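Local coordinates for glycoside Hydrolase (PDB 5T9X), which probably hydrolyses glycosidic bonds of agarose-type seaweed polysaccharides, as a family 16 glycoside hydrolase of a human gut bacterium, at residues Pro184-Ile192 and Thr288-Met297; His219-Tyr230 and Asn280-Thr288. All blocks are in the same frame, centred on the assembly; numbering follows the deposited sequence.

Contact 1 of 2, residues Pro184-Ile192 and Thr288-Met297; sequences PDDTQEIDI and TKGTGLSKEM
Gln-188 drives its side chain from strand 188-191 into the loop 288-297. Its CB packs against Met-297 CE at 3.8 Å, with Leu-293 CD2 slightly farther off. CG stands opposite the carbonyl carbon (chi1 -59°), and the extended chain beyond it carries the amide deep into the loop, where CD lies near Lys-295 CG and Gly-292 O. OE1 takes two backbone N-H groups at once, Ser-294 N at 3.0 Å and Lys-295 N at 3.1 Å, both tilted from the carbonyl plane. NE2 donates a hydrogen bond to a water that also accepts one from Lys-295 NZ. A glutamine suits this buried place because it is long enough to satisfy an irregular backbone and carries a donor, NE2, and an acceptor, OE1, that can take two N-H groups. Lys-295, itself extended, crosses Gln-188 at about a right angle and brings NZ to the syn lone pair of Asp-185 OD2 (2.5 Å, a salt bridge) and to Thr-187 OG1 (2.7 Å). Asp-185 OD1 holds Thr-187 N in an Asx turn, which fixes the corner that the lysine grips. Deeper in, the flexible thioether of Met-297 lays CE on Ile-190 CD1 at 3.9 Å. Glu-189 points away from the loop, in a Glu-Ile-Asp-Ile run consistent with the start of the family 16 signature, on a strand of the mixed sheet of a β-jelly-roll sandwich.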
loop_
_atom_site.group_PDB
_atom_site.type_symbol
_atom_site.label_atom_id
_atom_site.label_comp_id
_atom_site.label_asym_id
_atom_site.label_seq_id
_atom_site.Cartn_x
_atom_site.Cartn_y
_atom_site.Cartn_z
ATOM N N PRO A 184 8.242 7.829 -10.362
ATOM C CA PRO A 184 7.391 8.321 -11.487
ATOM C C PRO A 184 7.612 7.613 -12.840
ATOM O O PRO A 184 6.680 7.554 -13.604
ATOM C CB PRO A 184 7.743 9.810 -11.610
ATOM C CG PRO A 184 8.349 10.157 -10.311
ATOM C CD PRO A 184 8.949 8.930 -9.696
ATOM N N ASP A 185 8.809 7.069 -13.099
ATOM C CA ASP A 185 9.094 6.335 -14.356
ATOM C C ASP A 185 8.647 4.841 -14.355
ATOM O O ASP A 185 8.919 4.109 -15.323
ATOM C CB ASP A 185 10.588 6.475 -14.726
ATOM C CG ASP A 185 11.519 5.591 -13.878
ATOM O OD1 ASP A 185 11.055 4.843 -12.979
ATOM O OD2 ASP A 185 12.750 5.646 -14.125
ATOM N N ASP A 186 8.004 4.409 -13.254
ATOM C CA ASP A 186 7.431 3.068 -13.069
ATOM C C ASP A 186 8.458 1.938 -13.062
ATOM O O ASP A 186 8.106 0.808 -13.344
ATOM C CB ASP A 186 6.302 2.790 -14.080
ATOM C CG ASP A 186 5.075 3.727 -13.906
ATOM O OD1 ASP A 186 4.706 4.063 -12.764
ATOM O OD2 ASP A 186 4.447 4.124 -14.918
ATOM N N THR A 187 9.710 2.215 -12.680
ATOM C CA THR A 187 10.757 1.161 -12.656
ATOM C C THR A 187 11.090 0.618 -11.268
ATOM O O THR A 187 11.755 -0.406 -11.155
ATOM C CB THR A 187 12.074 1.642 -13.314
ATOM O OG1 THR A 187 12.613 2.760 -12.588
ATOM C CG2 THR A 187 11.822 2.023 -14.791
ATOM N N GLN A 188 10.668 1.324 -10.213
ATOM C CA GLN A 188 11.014 0.932 -8.853
ATOM C C GLN A 188 9.851 1.166 -7.891
ATOM O O GLN A 188 9.206 2.222 -7.900
ATOM C CB GLN A 188 12.232 1.700 -8.362
ATOM C CG GLN A 188 13.458 1.490 -9.214
ATOM C CD GLN A 188 14.675 2.214 -8.674
ATOM O OE1 GLN A 188 14.661 2.791 -7.592
ATOM N NE2 GLN A 188 15.723 2.193 -9.435
ATOM N N GLU A 189 9.623 0.179 -7.042
ATOM C CA GLU A 189 8.463 0.169 -6.203
ATOM C C GLU A 189 8.847 -0.484 -4.878
ATOM O O GLU A 189 9.589 -1.454 -4.879
ATOM C CB GLU A 189 7.390 -0.612 -6.933
ATOM C CG GLU A 189 6.098 -0.813 -6.189
ATOM C CD GLU A 189 5.147 -1.753 -6.901
ATOM O OE1 GLU A 189 5.035 -1.635 -8.156
ATOM O OE2 GLU A 189 4.507 -2.595 -6.196
ATOM N N ILE A 190 8.366 0.083 -3.767
ATOM C CA ILE A 190 8.489 -0.495 -2.410
ATOM C C ILE A 190 7.066 -0.633 -1.865
ATOM O O ILE A 190 6.297 0.353 -1.846
ATOM C CB ILE A 190 9.345 0.386 -1.482
ATOM C CG1 ILE A 190 10.758 0.471 -2.017
ATOM C CG2 ILE A 190 9.399 -0.194 -0.091
ATOM C CD1 ILE A 190 11.675 1.460 -1.334
ATOM N N ASP A 191 6.696 -1.844 -1.466
ATOM C CA ASP A 191 5.349 -2.095 -0.936
ATOM C C ASP A 191 5.402 -2.190 0.549
ATOM O O ASP A 191 6.076 -3.061 1.068
ATOM C CB ASP A 191 4.763 -3.380 -1.478
ATOM C CG ASP A 191 4.726 -3.391 -2.969
ATOM O OD1 ASP A 191 4.216 -2.424 -3.580
ATOM O OD2 ASP A 191 5.254 -4.357 -3.535
ATOM N N ILE A 192 4.669 -1.309 1.216
ATOM C CA ILE A 192 4.604 -1.298 2.662
ATOM C C ILE A 192 3.509 -2.256 3.169
ATOM O O ILE A 192 3.760 -3.152 3.964
ATOM C CB ILE A 192 4.445 0.142 3.172
ATOM C CG1 ILE A 192 5.633 0.969 2.674
ATOM C CG2 ILE A 192 4.415 0.163 4.693
ATOM C CD1 ILE A 192 5.547 2.449 2.934
ATOM N N THR A 288 18.116 -2.688 -12.397
ATOM C CA THR A 288 18.564 -1.324 -12.074
ATOM C C THR A 288 19.983 -0.992 -12.533
ATOM O O THR A 288 20.487 0.099 -12.245
ATOM C CB THR A 288 18.524 -1.067 -10.536
ATOM O OG1 THR A 288 19.522 -1.854 -9.864
ATOM C CG2 THR A 288 17.141 -1.373 -9.982
ATOM N N LYS A 289 20.646 -1.951 -13.179
ATOM C CA LYS A 289 22.013 -1.775 -13.681
ATOM C C LYS A 289 22.958 -1.377 -12.549
ATOM O O LYS A 289 23.826 -0.530 -12.741
ATOM C CB LYS A 289 22.046 -0.765 -14.859
ATOM C CG LYS A 289 21.177 -1.190 -16.046
ATOM C CD LYS A 289 20.990 -0.092 -17.098
ATOM N N GLY A 290 22.746 -1.974 -11.369
ATOM C CA GLY A 290 23.546 -1.750 -10.158
ATOM C C GLY A 290 23.164 -0.573 -9.259
ATOM O O GLY A 290 23.750 -0.415 -8.175
ATOM N N THR A 291 22.229 0.286 -9.683
ATOM C CA THR A 291 21.851 1.437 -8.836
ATOM C C THR A 291 21.134 1.020 -7.546
ATOM O O THR A 291 21.256 1.716 -6.562
ATOM C CB THR A 291 20.950 2.477 -9.550
ATOM O OG1 THR A 291 19.721 1.864 -9.957
ATOM C CG2 THR A 291 21.640 3.078 -10.748
ATOM N N GLY A 292 20.408 -0.114 -7.573
ATOM C CA GLY A 292 19.503 -0.506 -6.508
ATOM C C GLY A 292 18.271 0.373 -6.479
ATOM O O GLY A 292 17.922 1.035 -7.493
ATOM N N LEU A 293 17.598 0.350 -5.333
ATOM C CA LEU A 293 16.436 1.191 -5.091
ATOM C C LEU A 293 16.908 2.604 -4.765
ATOM O O LEU A 293 17.183 2.929 -3.615
ATOM C CB LEU A 293 15.588 0.652 -3.942
ATOM C CG LEU A 293 14.939 -0.715 -4.220
ATOM C CD1 LEU A 293 14.425 -1.357 -2.928
ATOM C CD2 LEU A 293 13.832 -0.571 -5.246
ATOM N N SER A 294 16.967 3.429 -5.800
ATOM C CA SER A 294 17.662 4.688 -5.766
ATOM C C SER A 294 16.819 5.866 -6.207
ATOM O O SER A 294 17.232 6.994 -6.042
ATOM C CB SER A 294 18.872 4.581 -6.692
ATOM O OG SER A 294 18.445 4.212 -8.014
ATOM N N LYS A 295 15.658 5.643 -6.785
ATOM C CA LYS A 295 14.918 6.757 -7.407
ATOM C C LYS A 295 13.876 7.208 -6.435
ATOM O O LYS A 295 13.315 6.393 -5.722
ATOM C CB LYS A 295 14.253 6.314 -8.699
ATOM C CG LYS A 295 15.257 5.875 -9.726
ATOM C CD LYS A 295 14.546 5.461 -10.976
ATOM C CE LYS A 295 15.497 4.870 -12.014
ATOM N NZ LYS A 295 14.715 4.371 -13.191
ATOM N N GLU A 296 13.617 8.495 -6.388
ATOM C CA GLU A 296 12.640 9.004 -5.443
ATOM C C GLU A 296 11.223 8.536 -5.810
ATOM O O GLU A 296 10.912 8.310 -6.979
ATOM C CB GLU A 296 12.753 10.537 -5.300
ATOM C CG GLU A 296 12.527 11.360 -6.557
ATOM C CD GLU A 296 12.600 12.866 -6.306
ATOM O OE1 GLU A 296 13.485 13.284 -5.503
ATOM O OE2 GLU A 296 11.780 13.619 -6.928
ATOM N N MET A 297 10.369 8.362 -4.812
ATOM C CA MET A 297 9.068 7.763 -5.059
ATOM C C MET A 297 7.887 8.573 -4.513
ATOM O O MET A 297 7.982 9.250 -3.490
ATOM C CB MET A 297 9.040 6.351 -4.473
ATOM C CG MET A 297 10.042 5.391 -5.079
ATOM S SD MET A 297 10.011 3.802 -4.242
ATOM C CE MET A 297 11.500 3.035 -4.883
HETATM O O HOH W 1 15.530 1.574 -12.373
#

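Contact 2 of 2, residues His219-Tyr230 and Asn280-Thr288; sequences HHVFIRDPFQDY and NIIDPNDFT
Phe-287 and Val-221 form the apolar centre where a β-hairpin of the jelly-roll, strands 219-224 and 227-230, receives the loop that follows helix 279-282. Val-221 CG1 touches Phe-287 CB at 3.4 Å and also abuts the methyl CG2 of Thr-288, so a compact branched residue fits the narrow space between strand and turn. Ile-223 lays CG1 over one face of the Phe-287 ring, a CH-pi contact 4.0 Å from CG1 to the centroid. The same ring turns its edge to the hairpin backbone, with CD2 3.6 Å from Val-221 O, while Gln-228 CB and OE1 border its far end near CZ. An aromatic side chain thus spans both strands, because Val-221, Ile-223, Gln-228 and Tyr-230 all reach it from the same face.

Farther along, Pro-284 sets CD over one face of the Tyr-230 ring, a CH-pi contact 3.7 Å from CD to the centroid; the compact, conformationally restricted proline ring offers its CD and CG hydrogens to the aromatic face. With CG opposite its backbone N (chi1 167°), Tyr-230 extends to the end of the helix, where OH donates to Ile-281 O at 2.6 Å from above the carbonyl plane. Asp-283 shapes the turn beneath: OD1 accepts from Phe-287 N, and OD2 from both Thr-288 N and Thr-288 OG1. At the polar edge, His-219 NE2 points its N-H straight at Ile-282 O, 3.0 Å away at 179°, in the ring plane and on a carbonyl lone pair.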
loop_
_atom_site.group_PDB
_atom_site.type_symbol
_atom_site.label_atom_id
_atom_site.label_comp_id
_atom_site.label_asym_id
_atom_site.label_seq_id
_atom_site.Cartn_x
_atom_site.Cartn_y
_atom_site.Cartn_z
ATOM N N HIS A 219 8.883 -5.537 -2.632
ATOM C CA HIS A 219 9.271 -4.437 -3.494
ATOM C C HIS A 219 9.374 -4.999 -4.906
ATOM O O HIS A 219 9.448 -6.223 -5.062
ATOM C CB HIS A 219 10.608 -3.833 -3.010
ATOM C CG HIS A 219 11.805 -4.635 -3.370
ATOM N ND1 HIS A 219 12.273 -5.658 -2.586
ATOM C CD2 HIS A 219 12.656 -4.542 -4.417
ATOM C CE1 HIS A 219 13.358 -6.175 -3.142
ATOM N NE2 HIS A 219 13.610 -5.513 -4.254
ATOM N N HIS A 220 9.356 -4.132 -5.908
ATOM C CA HIS A 220 9.517 -4.569 -7.278
ATOM C C HIS A 220 10.564 -3.704 -7.968
ATOM O O HIS A 220 10.715 -2.520 -7.650
ATOM C CB HIS A 220 8.213 -4.468 -8.075
ATOM C CG HIS A 220 7.090 -5.295 -7.534
ATOM N ND1 HIS A 220 6.663 -6.464 -8.132
ATOM C CD2 HIS A 220 6.287 -5.115 -6.458
ATOM C CE1 HIS A 220 5.661 -6.975 -7.440
ATOM N NE2 HIS A 220 5.416 -6.179 -6.413
ATOM N N VAL A 221 11.256 -4.310 -8.931
ATOM C CA VAL A 221 12.054 -3.601 -9.899
ATOM C C VAL A 221 11.561 -4.048 -11.283
ATOM O O VAL A 221 11.298 -5.219 -11.472
ATOM C CB VAL A 221 13.532 -3.922 -9.694
ATOM C CG1 VAL A 221 14.355 -3.182 -10.711
ATOM C CG2 VAL A 221 13.970 -3.439 -8.337
ATOM N N PHE A 222 11.436 -3.117 -12.224
ATOM C CA PHE A 222 10.871 -3.389 -13.545
ATOM C C PHE A 222 11.752 -2.901 -14.663
ATOM O O PHE A 222 12.444 -1.896 -14.523
ATOM C CB PHE A 222 9.535 -2.675 -13.785
ATOM C CG PHE A 222 8.488 -2.908 -12.731
ATOM C CD1 PHE A 222 7.600 -3.957 -12.836
ATOM C CD2 PHE A 222 8.324 -2.010 -11.679
ATOM C CE1 PHE A 222 6.601 -4.150 -11.889
ATOM C CE2 PHE A 222 7.334 -2.200 -10.730
ATOM C CZ PHE A 222 6.470 -3.282 -10.833
ATOM N N ILE A 223 11.698 -3.612 -15.783
ATOM C CA ILE A 223 12.087 -3.065 -17.073
ATOM C C ILE A 223 10.769 -2.820 -17.793
ATOM O O ILE A 223 9.923 -3.693 -17.839
ATOM C CB ILE A 223 12.904 -4.043 -17.932
ATOM C CG1 ILE A 223 14.091 -4.643 -17.172
ATOM C CG2 ILE A 223 13.371 -3.339 -19.211
ATOM C CD1 ILE A 223 15.266 -3.719 -17.045
ATOM N N ARG A 224 10.613 -1.661 -18.401
ATOM C CA ARG A 224 9.336 -1.321 -19.026
ATOM C C ARG A 224 9.018 -2.030 -20.365
ATOM O O ARG A 224 7.854 -2.450 -20.583
ATOM C CB ARG A 224 9.190 0.209 -19.116
ATOM C CG ARG A 224 8.839 0.790 -17.746
ATOM C CD ARG A 224 7.382 0.437 -17.408
ATOM N NE ARG A 224 7.150 -0.131 -16.071
ATOM C CZ ARG A 224 6.000 -0.701 -15.701
ATOM N NH1 ARG A 224 5.848 -1.171 -14.459
ATOM N NH2 ARG A 224 4.990 -0.821 -16.573
ATOM N N ASP A 225 10.031 -2.197 -21.224
ATOM C CA ASP A 225 9.812 -2.634 -22.630
ATOM C C ASP A 225 11.058 -3.259 -23.279
ATOM O O ASP A 225 11.958 -2.525 -23.658
ATOM C CB ASP A 225 9.357 -1.429 -23.487
ATOM C CG ASP A 225 8.873 -1.832 -24.892
ATOM O OD1 ASP A 225 8.864 -3.052 -25.222
ATOM O OD2 ASP A 225 8.495 -0.907 -25.662
ATOM N N PRO A 226 11.120 -4.582 -23.449
ATOM C CA PRO A 226 10.061 -5.557 -23.081
ATOM C C PRO A 226 9.889 -5.779 -21.560
ATOM O O PRO A 226 10.872 -5.827 -20.833
ATOM C CB PRO A 226 10.549 -6.853 -23.756
ATOM C CG PRO A 226 12.046 -6.699 -23.860
ATOM C CD PRO A 226 12.410 -5.246 -23.723
ATOM N N PHE A 227 8.649 -5.955 -21.121
ATOM C CA PHE A 227 8.289 -5.895 -19.709
ATOM C C PHE A 227 8.790 -7.055 -18.867
ATOM O O PHE A 227 8.527 -8.210 -19.183
ATOM C CB PHE A 227 6.777 -5.839 -19.573
ATOM C CG PHE A 227 6.285 -5.785 -18.145
ATOM C CD1 PHE A 227 6.294 -4.583 -17.438
ATOM C CD2 PHE A 227 5.789 -6.931 -17.520
ATOM C CE1 PHE A 227 5.816 -4.531 -16.130
ATOM C CE2 PHE A 227 5.321 -6.890 -16.211
ATOM C CZ PHE A 227 5.329 -5.690 -15.515
ATOM N N GLN A 228 9.484 -6.738 -17.783
ATOM C CA GLN A 228 9.859 -7.738 -16.789
ATOM C C GLN A 228 9.710 -7.167 -15.374
ATOM O O GLN A 228 9.972 -5.982 -15.138
ATOM C CB GLN A 228 11.287 -8.186 -16.970
ATOM C CG GLN A 228 11.609 -8.812 -18.307
ATOM C CD GLN A 228 13.104 -9.094 -18.415
ATOM O OE1 GLN A 228 13.623 -10.039 -17.785
ATOM N NE2 GLN A 228 13.817 -8.240 -19.179
ATOM N N ASP A 229 9.318 -8.051 -14.459
ATOM C CA ASP A 229 8.948 -7.746 -13.080
ATOM C C ASP A 229 9.831 -8.633 -12.231
ATOM O O ASP A 229 9.853 -9.832 -12.427
ATOM C CB ASP A 229 7.447 -8.107 -12.886
ATOM C CG ASP A 229 6.901 -7.887 -11.422
ATOM O OD1 ASP A 229 7.570 -7.276 -10.570
ATOM O OD2 ASP A 229 5.758 -8.321 -11.120
ATOM N N TYR A 230 10.591 -8.055 -11.316
ATOM C CA TYR A 230 11.195 -8.836 -10.227
ATOM C C TYR A 230 10.631 -8.423 -8.882
ATOM O O TYR A 230 10.505 -7.258 -8.610
ATOM C CB TYR A 230 12.695 -8.673 -10.174
ATOM C CG TYR A 230 13.254 -9.216 -8.900
ATOM C CD1 TYR A 230 13.563 -10.552 -8.783
ATOM C CD2 TYR A 230 13.405 -8.398 -7.771
ATOM C CE1 TYR A 230 14.076 -11.065 -7.596
ATOM C CE2 TYR A 230 13.885 -8.899 -6.579
ATOM C CZ TYR A 230 14.227 -10.234 -6.489
ATOM O OH TYR A 230 14.728 -10.744 -5.317
ATOM N N ASN A 280 21.589 -9.687 -4.138
ATOM C CA ASN A 280 20.969 -10.956 -4.462
ATOM C C ASN A 280 19.452 -11.008 -4.214
ATOM O O ASN A 280 18.732 -11.763 -4.876
ATOM C CB ASN A 280 21.662 -12.092 -3.716
ATOM C CG ASN A 280 21.368 -13.447 -4.337
ATOM O OD1 ASN A 280 20.840 -14.343 -3.676
ATOM N ND2 ASN A 280 21.698 -13.598 -5.615
ATOM N N ILE A 281 18.964 -10.211 -3.278
ATOM C CA ILE A 281 17.535 -10.168 -3.010
ATOM C C ILE A 281 16.881 -8.854 -3.465
ATOM O O ILE A 281 15.666 -8.834 -3.750
ATOM C CB ILE A 281 17.242 -10.535 -1.537
ATOM C CG1 ILE A 281 15.729 -10.723 -1.323
ATOM C CG2 ILE A 281 17.805 -9.493 -0.593
ATOM C CD1 ILE A 281 15.353 -11.443 -0.049
ATOM N N ILE A 282 17.655 -7.769 -3.555
ATOM C CA ILE A 282 17.121 -6.515 -4.069
ATOM C C ILE A 282 16.922 -6.512 -5.597
ATOM O O ILE A 282 15.896 -6.058 -6.101
ATOM C CB ILE A 282 18.038 -5.331 -3.680
ATOM C CG1 ILE A 282 18.034 -5.146 -2.164
ATOM C CG2 ILE A 282 17.600 -4.017 -4.364
ATOM C CD1 ILE A 282 16.780 -4.534 -1.577
ATOM N N ASP A 283 17.943 -6.925 -6.324
ATOM C CA ASP A 283 17.958 -6.799 -7.787
ATOM C C ASP A 283 18.912 -7.835 -8.392
ATOM O O ASP A 283 19.917 -7.459 -9.012
ATOM C CB ASP A 283 18.374 -5.373 -8.212
ATOM C CG ASP A 283 18.336 -5.169 -9.735
ATOM O OD1 ASP A 283 17.532 -5.881 -10.394
ATOM O OD2 ASP A 283 19.117 -4.314 -10.280
ATOM N N PRO A 284 18.621 -9.134 -8.195
ATOM C CA PRO A 284 19.562 -10.175 -8.666
ATOM C C PRO A 284 19.702 -10.296 -10.199
ATOM O O PRO A 284 20.724 -10.787 -10.664
ATOM C CB PRO A 284 19.010 -11.475 -8.047
ATOM C CG PRO A 284 17.548 -11.187 -7.822
ATOM C CD PRO A 284 17.461 -9.711 -7.491
ATOM N N ASN A 285 18.696 -9.845 -10.941
ATOM C CA ASN A 285 18.689 -9.857 -12.404
ATOM C C ASN A 285 19.233 -8.579 -13.019
ATOM O O ASN A 285 19.190 -8.442 -14.236
ATOM C CB ASN A 285 17.260 -10.057 -12.926
ATOM C CG ASN A 285 16.648 -11.351 -12.443
ATOM O OD1 ASN A 285 17.231 -12.390 -12.646
ATOM N ND2 ASN A 285 15.484 -11.291 -11.790
ATOM N N ASP A 286 19.722 -7.634 -12.207
ATOM C CA ASP A 286 20.332 -6.385 -12.716
ATOM C C ASP A 286 19.383 -5.444 -13.502
ATOM O O ASP A 286 19.814 -4.685 -14.354
ATOM C CB ASP A 286 21.594 -6.721 -13.537
ATOM C CG ASP A 286 22.643 -5.610 -13.511
ATOM O OD1 ASP A 286 22.942 -5.074 -12.407
ATOM O OD2 ASP A 286 23.184 -5.285 -14.605
ATOM N N PHE A 287 18.104 -5.422 -13.160
ATOM C CA PHE A 287 17.186 -4.489 -13.804
ATOM C C PHE A 287 17.477 -3.001 -13.525
ATOM O O PHE A 287 17.125 -2.155 -14.350
ATOM C CB PHE A 287 15.730 -4.788 -13.429
ATOM C CG PHE A 287 15.216 -6.139 -13.879
ATOM C CD1 PHE A 287 15.951 -6.990 -14.720
ATOM C CD2 PHE A 287 13.955 -6.545 -13.460
ATOM C CE1 PHE A 287 15.448 -8.217 -15.099
ATOM C CE2 PHE A 287 13.442 -7.772 -13.833
ATOM C CZ PHE A 287 14.192 -8.620 -14.651
ATOM N N THR A 288 18.116 -2.688 -12.397
ATOM C CA THR A 288 18.564 -1.324 -12.074
ATOM C C THR A 288 19.983 -0.992 -12.533
ATOM O O THR A 288 20.487 0.099 -12.245
ATOM C CB THR A 288 18.524 -1.067 -10.536
ATOM O OG1 THR A 288 19.522 -1.854 -9.864
ATOM C CG2 THR A 288 17.141 -1.373 -9.982
#

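Contacts 1 and 2 have centres about 9 Å apart and meet at Thr-288. Along the chain the order is 184-192, 219-230, 280-288, 288-297, so both segments of contact 2 fall between those of contact 1, apart from the shared Thr-288. Strands 188-195 and 215-224 are antiparallel neighbours in the mixed sheet, joined by probable hydrogen bonds from His-220 N to Glu-189 O and from Phe-222 N to Thr-187 O. The connection from helix 279-282 to strand 298-304 packs first on the hairpin, then on strand 188-195. Glu-189 and His-220 point away from it, consistent with the substrate side of a family 16 enzyme; the imidazole beside Glu-189 is probably from the crystallisation liquor.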